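MMACHC-like protein (Caenorhabditis elegans, PDB 5UJC) binds methylcobalamin and probably catalyses flavin-dependent reductive decyanation of cyanocobalamin and glutathione-dependent demethylation of methylcobalamin in vitamin B12 processing. Local coordinates at residues G24-F30 and A55-T61; P62-D66 and R239-Q245; F69-V74 and L260-V264; Y180-F184 and F231-G235. All blocks are in the same frame, centred on the assembly; numbering follows the deposited sequence.

Contact 1: residues G24-F30 and A55-T61; sequences GFESHMF and ALLILST
Glu26 and Leu59 face each other as a hydrogen-bonded pair of two antiparallel strands, with Glu26 N 2.9 Å from Leu59 O. Their side chains lie alongside and point the same way, Leu59 CD1 resting 3.6 Å from Glu26 OE1. Leu59 CG stands between backbone N and carbonyl carbon (chi1 61°), which turns its methyls toward Glu26 and His28. His28 NE2 donates to Glu26 OE1 at 2.8 Å, near the imidazole plane and on the anti side of the carboxylate, 32° out of the carboxylate plane. His177 binds the same oxygen, so an alanine in place of Glu26 would probably leave both histidines without their mate and His28 freer to turn. Ala55 CB sits over one face of the Phe30 ring, 3.5 Å from Phe30 CZ. Asp16 and Lys12 of helix 5-18 hold Ser27 OG. Strand 25-31 is an outermost strand of the four-stranded antiparallel sheet; Leu56 packs on helix 5-18, Phe30 and Leu57 on helix 134-140, and strand 53-60 pairs on its far edge with strand 185-196.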
loop_
_atom_site.group_PDB
_atom_site.type_symbol
_atom_site.label_atom_id
_atom_site.label_comp_id
_atom_site.label_asym_id
_atom_site.label_seq_id
_atom_site.Cartn_x
_atom_site.Cartn_y
_atom_site.Cartn_z
ATOM N N GLY A 24 -1.542 -8.746 -8.874
ATOM C CA GLY A 24 -0.762 -8.030 -7.915
ATOM C C GLY A 24 -1.491 -7.316 -6.813
ATOM O O GLY A 24 -0.944 -6.384 -6.250
ATOM N N PHE A 25 -2.647 -7.850 -6.387
ATOM C CA PHE A 25 -3.355 -7.296 -5.218
ATOM C C PHE A 25 -3.605 -8.341 -4.160
ATOM O O PHE A 25 -3.818 -9.516 -4.482
ATOM C CB PHE A 25 -4.702 -6.710 -5.660
ATOM C CG PHE A 25 -4.576 -5.567 -6.630
ATOM C CD1 PHE A 25 -4.325 -4.282 -6.171
ATOM C CD2 PHE A 25 -4.694 -5.775 -8.011
ATOM C CE1 PHE A 25 -4.205 -3.223 -7.064
ATOM C CE2 PHE A 25 -4.571 -4.730 -8.891
ATOM C CZ PHE A 25 -4.333 -3.449 -8.424
ATOM N N GLU A 26 -3.662 -7.897 -2.901
ATOM C CA GLU A 26 -4.113 -8.722 -1.774
ATOM C C GLU A 26 -5.109 -7.910 -0.975
ATOM O O GLU A 26 -4.958 -6.695 -0.873
ATOM C CB GLU A 26 -2.955 -9.000 -0.796
ATOM C CG GLU A 26 -1.879 -9.887 -1.250
ATOM C CD GLU A 26 -0.902 -10.242 -0.095
ATOM O OE1 GLU A 26 -0.939 -9.612 1.058
ATOM O OE2 GLU A 26 -0.103 -11.137 -0.303
ATOM N N SER A 27 -6.041 -8.588 -0.303
ATOM C CA SER A 27 -6.916 -7.920 0.649
ATOM C C SER A 27 -6.896 -8.603 1.990
ATOM O O SER A 27 -6.723 -9.833 2.085
ATOM C CB SER A 27 -8.349 -7.780 0.120
ATOM O OG SER A 27 -9.050 -8.979 0.172
ATOM N N HIS A 28 -7.089 -7.787 3.041
ATOM C CA HIS A 28 -7.052 -8.252 4.415
ATOM C C HIS A 28 -8.180 -7.578 5.207
ATOM O O HIS A 28 -8.309 -6.352 5.197
ATOM C CB HIS A 28 -5.708 -7.888 5.055
ATOM C CG HIS A 28 -4.536 -8.458 4.334
ATOM N ND1 HIS A 28 -3.900 -9.591 4.747
ATOM C CD2 HIS A 28 -3.896 -8.052 3.214
ATOM C CE1 HIS A 28 -2.902 -9.857 3.920
ATOM N NE2 HIS A 28 -2.904 -8.954 2.964
ATOM N N MET A 29 -8.989 -8.376 5.893
ATOM C CA MET A 29 -10.131 -7.874 6.627
ATOM C C MET A 29 -9.715 -7.414 8.022
ATOM O O MET A 29 -8.862 -8.045 8.675
ATOM C CB MET A 29 -11.212 -8.946 6.708
ATOM C CG MET A 29 -12.553 -8.422 7.195
ATOM S SD MET A 29 -13.936 -9.516 6.963
ATOM C CE MET A 29 -13.580 -10.776 8.109
ATOM N N PHE A 30 -10.343 -6.341 8.504
ATOM C CA PHE A 30 -10.167 -5.932 9.885
ATOM C C PHE A 30 -11.349 -5.145 10.383
ATOM O O PHE A 30 -12.224 -4.780 9.605
ATOM C CB PHE A 30 -8.866 -5.135 10.064
ATOM C CG PHE A 30 -8.846 -3.787 9.360
ATOM C CD1 PHE A 30 -8.603 -3.693 7.992
ATOM C CD2 PHE A 30 -9.005 -2.612 10.082
ATOM C CE1 PHE A 30 -8.569 -2.455 7.363
ATOM C CE2 PHE A 30 -8.942 -1.385 9.466
ATOM C CZ PHE A 30 -8.704 -1.299 8.108
ATOM N N ALA A 55 -13.867 -3.541 7.593
ATOM C CA ALA A 55 -13.005 -2.875 6.624
ATOM C C ALA A 55 -12.153 -3.906 5.894
ATOM O O ALA A 55 -11.837 -4.977 6.440
ATOM C CB ALA A 55 -12.117 -1.859 7.318
ATOM N N LEU A 56 -11.741 -3.541 4.671
ATOM C CA LEU A 56 -10.784 -4.321 3.872
ATOM C C LEU A 56 -9.619 -3.449 3.485
ATOM O O LEU A 56 -9.795 -2.408 2.863
ATOM C CB LEU A 56 -11.423 -4.888 2.599
ATOM C CG LEU A 56 -12.426 -6.013 2.785
ATOM C CD1 LEU A 56 -13.080 -6.310 1.433
ATOM C CD2 LEU A 56 -11.740 -7.261 3.314
ATOM N N LEU A 57 -8.431 -3.907 3.833
ATOM C CA LEU A 57 -7.193 -3.297 3.391
ATOM C C LEU A 57 -6.747 -3.964 2.093
ATOM O O LEU A 57 -6.552 -5.162 2.065
ATOM C CB LEU A 57 -6.128 -3.492 4.475
ATOM C CG LEU A 57 -4.709 -3.046 4.140
ATOM C CD1 LEU A 57 -4.645 -1.544 3.910
ATOM C CD2 LEU A 57 -3.740 -3.483 5.223
ATOM N N ILE A 58 -6.481 -3.144 1.078
ATOM C CA ILE A 58 -6.002 -3.610 -0.222
ATOM C C ILE A 58 -4.553 -3.153 -0.372
ATOM O O ILE A 58 -4.238 -1.958 -0.196
ATOM C CB ILE A 58 -6.837 -3.030 -1.385
ATOM C CG1 ILE A 58 -8.330 -3.467 -1.247
ATOM C CG2 ILE A 58 -6.248 -3.471 -2.698
ATOM C CD1 ILE A 58 -9.299 -2.758 -2.181
ATOM N N LEU A 59 -3.664 -4.105 -0.625
ATOM C CA LEU A 59 -2.271 -3.779 -0.898
ATOM C C LEU A 59 -1.854 -4.315 -2.241
ATOM O O LEU A 59 -2.523 -5.215 -2.807
ATOM C CB LEU A 59 -1.369 -4.244 0.214
ATOM C CG LEU A 59 -1.268 -5.682 0.569
ATOM C CD1 LEU A 59 -0.316 -6.390 -0.381
ATOM C CD2 LEU A 59 -0.765 -5.858 2.015
ATOM N N SER A 60 -0.821 -3.711 -2.804
ATOM C CA SER A 60 -0.237 -4.186 -4.058
ATOM C C SER A 60 1.063 -4.920 -3.813
ATOM O O SER A 60 1.845 -4.552 -2.939
ATOM C CB SER A 60 -0.013 -3.010 -5.010
ATOM O OG SER A 60 0.775 -1.994 -4.430
ATOM N N THR A 61 1.309 -5.912 -4.643
ATOM C CA THR A 61 2.515 -6.715 -4.578
ATOM C C THR A 61 3.310 -6.431 -5.873
ATOM O O THR A 61 2.870 -5.604 -6.678
ATOM C CB THR A 61 2.147 -8.187 -4.405
ATOM O OG1 THR A 61 1.618 -8.697 -5.628
ATOM C CG2 THR A 61 1.095 -8.341 -3.290
HETATM O O HOH W 1 -0.543 -10.505 -5.057
#

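Contact 2: residues P62-D66 and R239-Q245; sequences PDMFD and RRYSTTQ
The N-cap of helix 243-250 is the point where Ser242 meets Asp66 in the first turn of helix 62-80. Ser242 OG accepts the capping bond from Gln245 N at 2.9 Å and itself donates to Asp66 OD1 at 2.7 Å. The second carboxylate oxygen, Asp66 OD2, uses its syn lone pair for Ser242 N, 3.2 Å away, so hydroxyl and amide of the cap residue are both gripped by one aspartate. Gln245 reaches across with CG anti to the backbone N (chi1 -178°) and an extended chain. Its CG passes over a face of the Phe65 ring, 4.0 Å from the centroid, and Gln245 NE2 donates to Pro62 O at 3.0 Å, on a lone pair in the carbonyl plane. Asp66 N shares that same carbonyl. Pro62 CB abuts Arg240 O at 3.4 Å. Outward, the Phe65 ring meets Phe248, Phe69 and Trp263 and touches Ile94 of helix 93-109, while Tyr241 packs edge-to-face with His183 in the loop leading to strand 185-196.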
loop_
_atom_site.group_PDB
_atom_site.type_symbol
_atom_site.label_atom_id
_atom_site.label_comp_id
_atom_site.label_asym_id
_atom_site.label_seq_id
_atom_site.Cartn_x
_atom_site.Cartn_y
_atom_site.Cartn_z
ATOM N N PRO A 62 4.475 -7.078 -6.075
ATOM C CA PRO A 62 5.297 -6.685 -7.221
ATOM C C PRO A 62 4.583 -6.720 -8.577
ATOM O O PRO A 62 4.844 -5.860 -9.439
ATOM C CB PRO A 62 6.444 -7.683 -7.176
ATOM C CG PRO A 62 6.601 -7.962 -5.706
ATOM C CD PRO A 62 5.185 -8.026 -5.206
ATOM N N ASP A 63 3.685 -7.689 -8.768
ATOM C CA ASP A 63 3.015 -7.831 -10.057
ATOM C C ASP A 63 1.980 -6.725 -10.385
ATOM O O ASP A 63 1.587 -6.602 -11.529
ATOM C CB ASP A 63 2.381 -9.209 -10.217
ATOM C CG ASP A 63 3.406 -10.301 -10.493
ATOM O OD1 ASP A 63 4.556 -9.992 -10.843
ATOM O OD2 ASP A 63 3.042 -11.467 -10.419
ATOM N N MET A 64 1.588 -5.899 -9.402
ATOM C CA MET A 64 0.698 -4.788 -9.725
ATOM C C MET A 64 1.338 -3.921 -10.796
ATOM O O MET A 64 0.740 -3.656 -11.845
ATOM C CB MET A 64 0.356 -3.940 -8.497
ATOM C CG MET A 64 -0.700 -2.878 -8.790
ATOM S SD MET A 64 -0.429 -1.287 -7.962
ATOM C CE MET A 64 1.101 -0.715 -8.756
ATOM N N PHE A 65 2.570 -3.505 -10.552
ATOM C CA PHE A 65 3.312 -2.705 -11.522
ATOM C C PHE A 65 3.793 -3.576 -12.709
ATOM O O PHE A 65 3.642 -3.197 -13.878
ATOM C CB PHE A 65 4.490 -2.028 -10.817
ATOM C CG PHE A 65 5.369 -1.205 -11.714
ATOM C CD1 PHE A 65 6.428 -1.793 -12.415
ATOM C CD2 PHE A 65 5.169 0.160 -11.836
ATOM C CE1 PHE A 65 7.286 -1.016 -13.167
ATOM C CE2 PHE A 65 5.992 0.922 -12.634
ATOM C CZ PHE A 65 7.070 0.336 -13.277
ATOM N N ASP A 66 4.429 -4.711 -12.397
ATOM C CA ASP A 66 5.134 -5.473 -13.419
ATOM C C ASP A 66 4.210 -6.171 -14.424
ATOM O O ASP A 66 4.632 -6.452 -15.532
ATOM C CB ASP A 66 6.092 -6.480 -12.786
ATOM C CG ASP A 66 7.281 -5.811 -12.087
ATOM O OD1 ASP A 66 7.752 -4.793 -12.589
ATOM O OD2 ASP A 66 7.788 -6.363 -11.061
ATOM N N ARG A 239 10.172 -12.926 -3.585
ATOM C CA ARG A 239 9.323 -12.265 -4.566
ATOM C C ARG A 239 9.478 -10.751 -4.400
ATOM O O ARG A 239 9.194 -10.196 -3.336
ATOM C CB ARG A 239 7.870 -12.718 -4.406
ATOM C CG ARG A 239 7.686 -14.226 -4.629
ATOM C CD ARG A 239 6.314 -14.712 -4.195
ATOM N NE ARG A 239 5.266 -14.266 -5.105
ATOM C CZ ARG A 239 3.964 -14.384 -4.864
ATOM N NH1 ARG A 239 3.540 -14.948 -3.743
ATOM N NH2 ARG A 239 3.092 -13.920 -5.731
ATOM N N ARG A 240 10.025 -10.108 -5.438
ATOM C CA ARG A 240 10.561 -8.762 -5.332
ATOM C C ARG A 240 10.115 -7.906 -6.511
ATOM O O ARG A 240 9.719 -8.426 -7.554
ATOM C CB ARG A 240 12.103 -8.835 -5.307
ATOM C CG ARG A 240 12.646 -9.624 -4.132
ATOM C CD ARG A 240 14.124 -9.934 -4.245
ATOM N NE ARG A 240 14.950 -8.755 -4.091
ATOM C CZ ARG A 240 15.656 -8.178 -5.061
ATOM N NH1 ARG A 240 15.633 -8.639 -6.319
ATOM N NH2 ARG A 240 16.377 -7.118 -4.780
ATOM N N TYR A 241 10.149 -6.596 -6.329
ATOM C CA TYR A 241 9.998 -5.667 -7.439
ATOM C C TYR A 241 11.069 -5.964 -8.508
ATOM O O TYR A 241 12.218 -6.260 -8.176
ATOM C CB TYR A 241 10.204 -4.235 -6.984
ATOM C CG TYR A 241 9.064 -3.539 -6.198
ATOM C CD1 TYR A 241 7.895 -4.189 -5.843
ATOM C CD2 TYR A 241 9.193 -2.210 -5.852
ATOM C CE1 TYR A 241 6.870 -3.506 -5.179
ATOM C CE2 TYR A 241 8.170 -1.512 -5.223
ATOM C CZ TYR A 241 7.013 -2.160 -4.893
ATOM O OH TYR A 241 5.984 -1.461 -4.267
ATOM N N SER A 242 10.711 -5.780 -9.776
ATOM C CA SER A 242 11.681 -5.828 -10.852
ATOM C C SER A 242 12.657 -4.666 -10.765
ATOM O O SER A 242 12.415 -3.665 -10.086
ATOM C CB SER A 242 10.967 -5.781 -12.185
ATOM O OG SER A 242 10.410 -4.493 -12.411
ATOM N N THR A 243 13.755 -4.801 -11.488
ATOM C CA THR A 243 14.682 -3.703 -11.660
ATOM C C THR A 243 13.984 -2.455 -12.204
ATOM O O THR A 243 14.203 -1.352 -11.717
ATOM C CB THR A 243 15.829 -4.133 -12.590
ATOM O OG1 THR A 243 16.498 -5.237 -11.980
ATOM C CG2 THR A 243 16.811 -3.021 -12.857
ATOM N N THR A 244 13.158 -2.641 -13.218
ATOM C CA THR A 244 12.419 -1.548 -13.808
ATOM C C THR A 244 11.543 -0.854 -12.754
ATOM O O THR A 244 11.498 0.385 -12.679
ATOM C CB THR A 244 11.561 -2.047 -14.965
ATOM O OG1 THR A 244 12.410 -2.645 -15.944
ATOM C CG2 THR A 244 10.783 -0.917 -15.615
ATOM N N GLN A 245 10.856 -1.653 -11.942
ATOM C CA GLN A 245 9.963 -1.099 -10.932
ATOM C C GLN A 245 10.756 -0.308 -9.854
ATOM O O GLN A 245 10.321 0.762 -9.416
ATOM C CB GLN A 245 9.146 -2.216 -10.315
ATOM C CG GLN A 245 8.146 -1.719 -9.282
ATOM C CD GLN A 245 7.074 -2.714 -8.858
ATOM O OE1 GLN A 245 6.199 -2.357 -8.070
ATOM N NE2 GLN A 245 7.148 -3.974 -9.349
HETATM O O HOH W 2 3.685 -3.169 -7.690
#

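Contact 3: residues F69-V74 and L260-V264; sequences FRKWVV and LRPWV
The indole of Trp263 is sandwiched: Arg70 covers one face and Leu260 CD2, from its own helix, the opposite one, while Phe69 CD2 and Val73 CB come up to the ring edge. With CG anti to the backbone N (chi1 180°) and the chain extended to NE, Arg70 CD lies over the five-membered ring, 3.7 Å from its centroid. The guanidinium continues beyond it, its plane 8° from that of the indole and the two centres 4.0 Å apart, an off-centre cation-pi stack with Trp263 CD1 over the middle of the guanidinium. At the guanidinium edge a water accepts from Arg70 NE at 2.8 Å and donates to Trp263 O at 2.6 Å. Phe69 meets the indole obliquely, Phe69 CD2 standing 3.7 Å from Trp263 CZ3, and Phe69 CE2 touches Leu260 CD1, also at 3.7 Å. Val264 CG1 packs on Val73 CG1 at 3.9 Å and on Val74. Helix 62-80 here packs on helix 257-265, away from the cobalamin, the axes of segments 69-74 and 260-264 crossing at -66°, 9.8 Å apart at their closest. A serine in place of Trp263 would probably leave the arginine without its platform and open a gap beside Phe69. No direct hydrogen bond joins the two segments, so the contact probably rests on dispersion and cation-pi attraction, with one water linking polar groups.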
loop_
_atom_site.group_PDB
_atom_site.type_symbol
_atom_site.label_atom_id
_atom_site.label_comp_id
_atom_site.label_asym_id
_atom_site.label_seq_id
_atom_site.Cartn_x
_atom_site.Cartn_y
_atom_site.Cartn_z
ATOM N N PHE A 69 -0.223 -3.071 -14.377
ATOM C CA PHE A 69 0.024 -1.729 -14.838
ATOM C C PHE A 69 0.685 -1.732 -16.220
ATOM O O PHE A 69 0.326 -0.936 -17.071
ATOM C CB PHE A 69 0.898 -0.986 -13.822
ATOM C CG PHE A 69 1.320 0.396 -14.238
ATOM C CD1 PHE A 69 0.397 1.412 -14.419
ATOM C CD2 PHE A 69 2.661 0.699 -14.374
ATOM C CE1 PHE A 69 0.814 2.669 -14.776
ATOM C CE2 PHE A 69 3.064 1.960 -14.664
ATOM C CZ PHE A 69 2.145 2.947 -14.897
ATOM N N ARG A 70 1.596 -2.666 -16.445
ATOM C CA ARG A 70 2.209 -2.793 -17.756
ATOM C C ARG A 70 1.143 -3.011 -18.845
ATOM O O ARG A 70 1.176 -2.357 -19.898
ATOM C CB ARG A 70 3.242 -3.897 -17.762
ATOM C CG ARG A 70 3.926 -4.091 -19.109
ATOM C CD ARG A 70 5.140 -4.974 -18.989
ATOM N NE ARG A 70 5.802 -5.179 -20.267
ATOM C CZ ARG A 70 6.986 -5.749 -20.409
ATOM N NH1 ARG A 70 7.668 -6.177 -19.340
ATOM N NH2 ARG A 70 7.520 -5.874 -21.615
ATOM N N LYS A 71 0.188 -3.929 -18.591
ATOM C CA LYS A 71 -0.902 -4.162 -19.545
ATOM C C LYS A 71 -1.698 -2.871 -19.803
ATOM O O LYS A 71 -2.054 -2.565 -20.955
ATOM C CB LYS A 71 -1.817 -5.262 -19.051
ATOM C CG LYS A 71 -1.221 -6.634 -19.135
ATOM C CD LYS A 71 -2.158 -7.692 -18.580
ATOM C CE LYS A 71 -1.422 -8.993 -18.269
ATOM N NZ LYS A 71 -2.345 -10.006 -17.669
ATOM N N TRP A 72 -1.950 -2.113 -18.742
ATOM C CA TRP A 72 -2.716 -0.898 -18.834
ATOM C C TRP A 72 -1.957 0.156 -19.673
ATOM O O TRP A 72 -2.550 0.817 -20.533
ATOM C CB TRP A 72 -3.037 -0.389 -17.421
ATOM C CG TRP A 72 -3.866 0.875 -17.353
ATOM C CD1 TRP A 72 -5.236 0.962 -17.163
ATOM C CD2 TRP A 72 -3.372 2.217 -17.280
ATOM N NE1 TRP A 72 -5.615 2.277 -17.055
ATOM C CE2 TRP A 72 -4.507 3.075 -17.120
ATOM C CE3 TRP A 72 -2.097 2.788 -17.368
ATOM C CZ2 TRP A 72 -4.389 4.476 -17.033
ATOM C CZ3 TRP A 72 -1.981 4.190 -17.277
ATOM C CH2 TRP A 72 -3.127 5.012 -17.100
ATOM N N VAL A 73 -0.643 0.281 -19.448
ATOM C CA VAL A 73 0.159 1.249 -20.202
ATOM C C VAL A 73 0.204 0.871 -21.693
ATOM O O VAL A 73 0.112 1.742 -22.565
ATOM C CB VAL A 73 1.580 1.337 -19.646
ATOM C CG1 VAL A 73 2.478 2.118 -20.570
ATOM C CG2 VAL A 73 1.567 1.970 -18.279
ATOM N N VAL A 74 0.329 -0.418 -21.980
ATOM C CA VAL A 74 0.307 -0.890 -23.376
ATOM C C VAL A 74 -1.000 -0.482 -24.042
ATOM O O VAL A 74 -1.013 0.056 -25.177
ATOM C CB VAL A 74 0.534 -2.409 -23.446
ATOM C CG1 VAL A 74 0.256 -2.940 -24.853
ATOM C CG2 VAL A 74 1.964 -2.722 -23.040
ATOM N N LEU A 260 9.364 3.656 -18.701
ATOM C CA LEU A 260 8.347 2.790 -19.282
ATOM C C LEU A 260 8.394 2.691 -20.797
ATOM O O LEU A 260 7.716 1.837 -21.370
ATOM C CB LEU A 260 6.956 3.263 -18.866
ATOM C CG LEU A 260 6.730 3.388 -17.372
ATOM C CD1 LEU A 260 5.270 3.732 -17.107
ATOM C CD2 LEU A 260 7.098 2.120 -16.575
ATOM N N ARG A 261 9.175 3.546 -21.455
ATOM C CA ARG A 261 9.178 3.581 -22.910
ATOM C C ARG A 261 9.397 2.165 -23.558
ATOM O O ARG A 261 8.646 1.770 -24.474
ATOM C CB ARG A 261 10.166 4.610 -23.454
ATOM C CG ARG A 261 10.124 4.736 -24.976
ATOM C CD ARG A 261 11.165 5.700 -25.495
ATOM N NE ARG A 261 10.869 7.081 -25.120
ATOM C CZ ARG A 261 10.107 7.922 -25.832
ATOM N NH1 ARG A 261 9.540 7.546 -26.968
ATOM N NH2 ARG A 261 9.909 9.152 -25.402
ATOM N N PRO A 262 10.347 1.378 -23.032
ATOM C CA PRO A 262 10.561 0.064 -23.651
ATOM C C PRO A 262 9.337 -0.883 -23.659
ATOM O O PRO A 262 9.238 -1.722 -24.538
ATOM C CB PRO A 262 11.717 -0.536 -22.833
ATOM C CG PRO A 262 12.481 0.654 -22.343
ATOM C CD PRO A 262 11.394 1.674 -22.022
ATOM N N TRP A 263 8.449 -0.765 -22.669
ATOM C CA TRP A 263 7.264 -1.590 -22.613
ATOM C C TRP A 263 6.396 -1.472 -23.862
ATOM O O TRP A 263 5.616 -2.391 -24.174
ATOM C CB TRP A 263 6.419 -1.203 -21.413
ATOM C CG TRP A 263 6.944 -1.619 -20.090
ATOM C CD1 TRP A 263 8.027 -2.406 -19.813
ATOM C CD2 TRP A 263 6.296 -1.354 -18.821
ATOM N NE1 TRP A 263 8.118 -2.614 -18.417
ATOM C CE2 TRP A 263 7.054 -1.999 -17.804
ATOM C CE3 TRP A 263 5.139 -0.645 -18.460
ATOM C CZ2 TRP A 263 6.671 -1.976 -16.457
ATOM C CZ3 TRP A 263 4.770 -0.594 -17.141
ATOM C CH2 TRP A 263 5.539 -1.255 -16.137
ATOM N N VAL A 264 6.407 -0.299 -24.490
ATOM C CA VAL A 264 5.482 -0.049 -25.598
ATOM C C VAL A 264 6.139 0.310 -26.906
ATOM O O VAL A 264 5.476 0.254 -27.956
ATOM C CB VAL A 264 4.421 1.004 -25.230
ATOM C CG1 VAL A 264 3.699 0.588 -23.971
ATOM C CG2 VAL A 264 5.023 2.378 -25.080
HETATM O O HOH W 3 5.153 -4.691 -22.966
#

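Contact 4: residues Y180-F184 and F231-G235; sequences YGGHF and FRDFG
Arg232 reaches across to the loop 180-184, and its side chain is met along most of its length. CB lies over one face of the His183 imidazole, 3.5 Å from the ring centroid. With CG anti to the carbonyl carbon (chi1 -56°), the chain runs on extended beside the turn: Arg232 CG is 3.5 Å from Gly182 O, and Arg232 CD passes 3.7 Å from His183 ND1. Arg232 NE is hydrogen-bonded to Ser229 OG, just before the segment. At the tip, Arg232 NH1 donates to Gly182 O at 3.0 Å, close to the guanidinium plane, while Phe231 CZ covers one guanidinium face and NH2 binds a tartrate that probably came from the crystallisation liquor. The backbone answers with a nearly straight bond from Gly182 N to Arg232 O, 2.9 Å long. His183 NE2 donates a hydrogen bond to Asp233 OD1 at 2.8 Å, in the ring plane but from 50° above the carboxylate plane; Arg240 forms a salt bridge to the same oxygen. The backbones come close, Gly182 CA lying 3.7 Å from Arg232 CA. Gly181, at positive phi, and Gly182 are the central pair of a type II' beta turn from Tyr180 to His183, which leads straight into Phe184 in the methylcobalamin pocket.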
loop_
_atom_site.group_PDB
_atom_site.type_symbol
_atom_site.label_atom_id
_atom_site.label_comp_id
_atom_site.label_asym_id
_atom_site.label_seq_id
_atom_site.Cartn_x
_atom_site.Cartn_y
_atom_site.Cartn_z
ATOM N N TYR A 180 6.771 -10.477 0.807
ATOM C CA TYR A 180 7.373 -9.479 -0.063
ATOM C C TYR A 180 8.396 -8.557 0.606
ATOM O O TYR A 180 9.042 -7.786 -0.087
ATOM C CB TYR A 180 6.292 -8.634 -0.728
ATOM C CG TYR A 180 5.294 -9.473 -1.485
ATOM C CD1 TYR A 180 5.666 -10.192 -2.594
ATOM C CD2 TYR A 180 3.989 -9.596 -1.040
ATOM C CE1 TYR A 180 4.768 -11.018 -3.261
ATOM C CE2 TYR A 180 3.095 -10.447 -1.665
ATOM C CZ TYR A 180 3.488 -11.156 -2.789
ATOM O OH TYR A 180 2.601 -11.993 -3.450
ATOM N N GLY A 181 8.579 -8.641 1.934
ATOM C CA GLY A 181 9.463 -7.687 2.620
ATOM C C GLY A 181 8.908 -6.292 2.417
ATOM O O GLY A 181 7.773 -6.021 2.784
ATOM N N GLY A 182 9.707 -5.420 1.802
ATOM C CA GLY A 182 9.261 -4.091 1.427
ATOM C C GLY A 182 8.890 -3.931 -0.051
ATOM O O GLY A 182 8.671 -2.801 -0.510
ATOM N N HIS A 183 8.766 -5.044 -0.774
ATOM C CA HIS A 183 8.417 -5.036 -2.189
ATOM C C HIS A 183 6.887 -5.104 -2.342
ATOM O O HIS A 183 6.324 -6.030 -2.942
ATOM C CB HIS A 183 9.076 -6.208 -2.868
ATOM C CG HIS A 183 10.562 -6.153 -2.846
ATOM N ND1 HIS A 183 11.294 -5.477 -3.806
ATOM C CD2 HIS A 183 11.464 -6.730 -2.016
ATOM C CE1 HIS A 183 12.572 -5.617 -3.537
ATOM N NE2 HIS A 183 12.701 -6.376 -2.461
ATOM N N PHE A 184 6.227 -4.125 -1.749
ATOM C CA PHE A 184 4.777 -4.040 -1.790
ATOM C C PHE A 184 4.396 -2.609 -1.393
ATOM O O PHE A 184 5.256 -1.844 -0.932
ATOM C CB PHE A 184 4.130 -5.054 -0.798
ATOM C CG PHE A 184 4.085 -4.565 0.634
ATOM C CD1 PHE A 184 5.215 -4.607 1.450
ATOM C CD2 PHE A 184 2.918 -4.059 1.162
ATOM C CE1 PHE A 184 5.167 -4.112 2.754
ATOM C CE2 PHE A 184 2.870 -3.550 2.463
ATOM C CZ PHE A 184 3.997 -3.590 3.260
ATOM N N PHE A 231 16.139 -1.257 1.651
ATOM C CA PHE A 231 15.237 -1.509 2.760
ATOM C C PHE A 231 14.226 -2.609 2.431
ATOM O O PHE A 231 13.687 -3.258 3.329
ATOM C CB PHE A 231 14.498 -0.227 3.198
ATOM C CG PHE A 231 13.402 0.232 2.224
ATOM C CD1 PHE A 231 13.693 1.037 1.124
ATOM C CD2 PHE A 231 12.093 -0.162 2.420
ATOM C CE1 PHE A 231 12.694 1.442 0.271
ATOM C CE2 PHE A 231 11.090 0.247 1.576
ATOM C CZ PHE A 231 11.382 1.061 0.506
ATOM N N ARG A 232 13.934 -2.777 1.140
ATOM C CA ARG A 232 12.897 -3.725 0.750
ATOM C C ARG A 232 13.295 -5.172 0.974
ATOM O O ARG A 232 12.419 -6.061 1.032
ATOM C CB ARG A 232 12.483 -3.514 -0.710
ATOM C CG ARG A 232 12.021 -2.097 -1.041
ATOM C CD ARG A 232 11.563 -1.985 -2.485
ATOM N NE ARG A 232 11.415 -0.616 -2.940
ATOM C CZ ARG A 232 10.302 0.106 -2.822
ATOM N NH1 ARG A 232 9.224 -0.395 -2.222
ATOM N NH2 ARG A 232 10.275 1.340 -3.301
ATOM N N ASP A 233 14.605 -5.425 1.037
ATOM C CA ASP A 233 15.110 -6.791 1.142
ATOM C C ASP A 233 15.299 -7.285 2.562
ATOM O O ASP A 233 15.736 -8.418 2.774
ATOM C CB ASP A 233 16.404 -6.924 0.336
ATOM C CG ASP A 233 16.156 -6.949 -1.122
ATOM O OD1 ASP A 233 15.117 -7.527 -1.525
ATOM O OD2 ASP A 233 16.993 -6.421 -1.880
ATOM N N PHE A 234 14.909 -6.484 3.552
ATOM C CA PHE A 234 14.866 -6.999 4.920
ATOM C C PHE A 234 13.777 -8.068 5.033
ATOM O O PHE A 234 12.687 -7.909 4.478
ATOM C CB PHE A 234 14.701 -5.869 5.923
ATOM C CG PHE A 234 15.967 -5.114 6.159
ATOM C CD1 PHE A 234 16.348 -4.102 5.301
ATOM C CD2 PHE A 234 16.820 -5.479 7.177
ATOM C CE1 PHE A 234 17.550 -3.446 5.473
ATOM C CE2 PHE A 234 18.011 -4.804 7.376
ATOM C CZ PHE A 234 18.382 -3.798 6.516
ATOM N N GLY A 235 14.141 -9.198 5.682
ATOM C CA GLY A 235 13.327 -10.403 5.697
ATOM C C GLY A 235 13.704 -11.394 4.607
ATOM O O GLY A 235 13.164 -12.495 4.560
#

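Contact 1 joins two strands of the four-stranded antiparallel sheet and closes first along the chain. Strand 53-60 runs directly into helix 62-80, which supplies contacts 2 and 3 in turn; their centres are about 13 Å apart, and Phe65 packs against Trp263 and Leu260. The partners of that helix, 243-250 and 257-265, are consecutive, so these two contacts interleave. Contact 4 is nested inside the loops closed by both, and the Arg240-Asp233 salt bridge ties it to contact 2, whose centre is about 12 Å away. It touches contact 1 where Phe184 meets Ser60 and Leu59. Contacts 1, 2 and 4 lie near the bound methylcobalamin, contact 4 touching it through Phe184, whereas contact 3 joins helix 257-265 to helix 62-80 farther out.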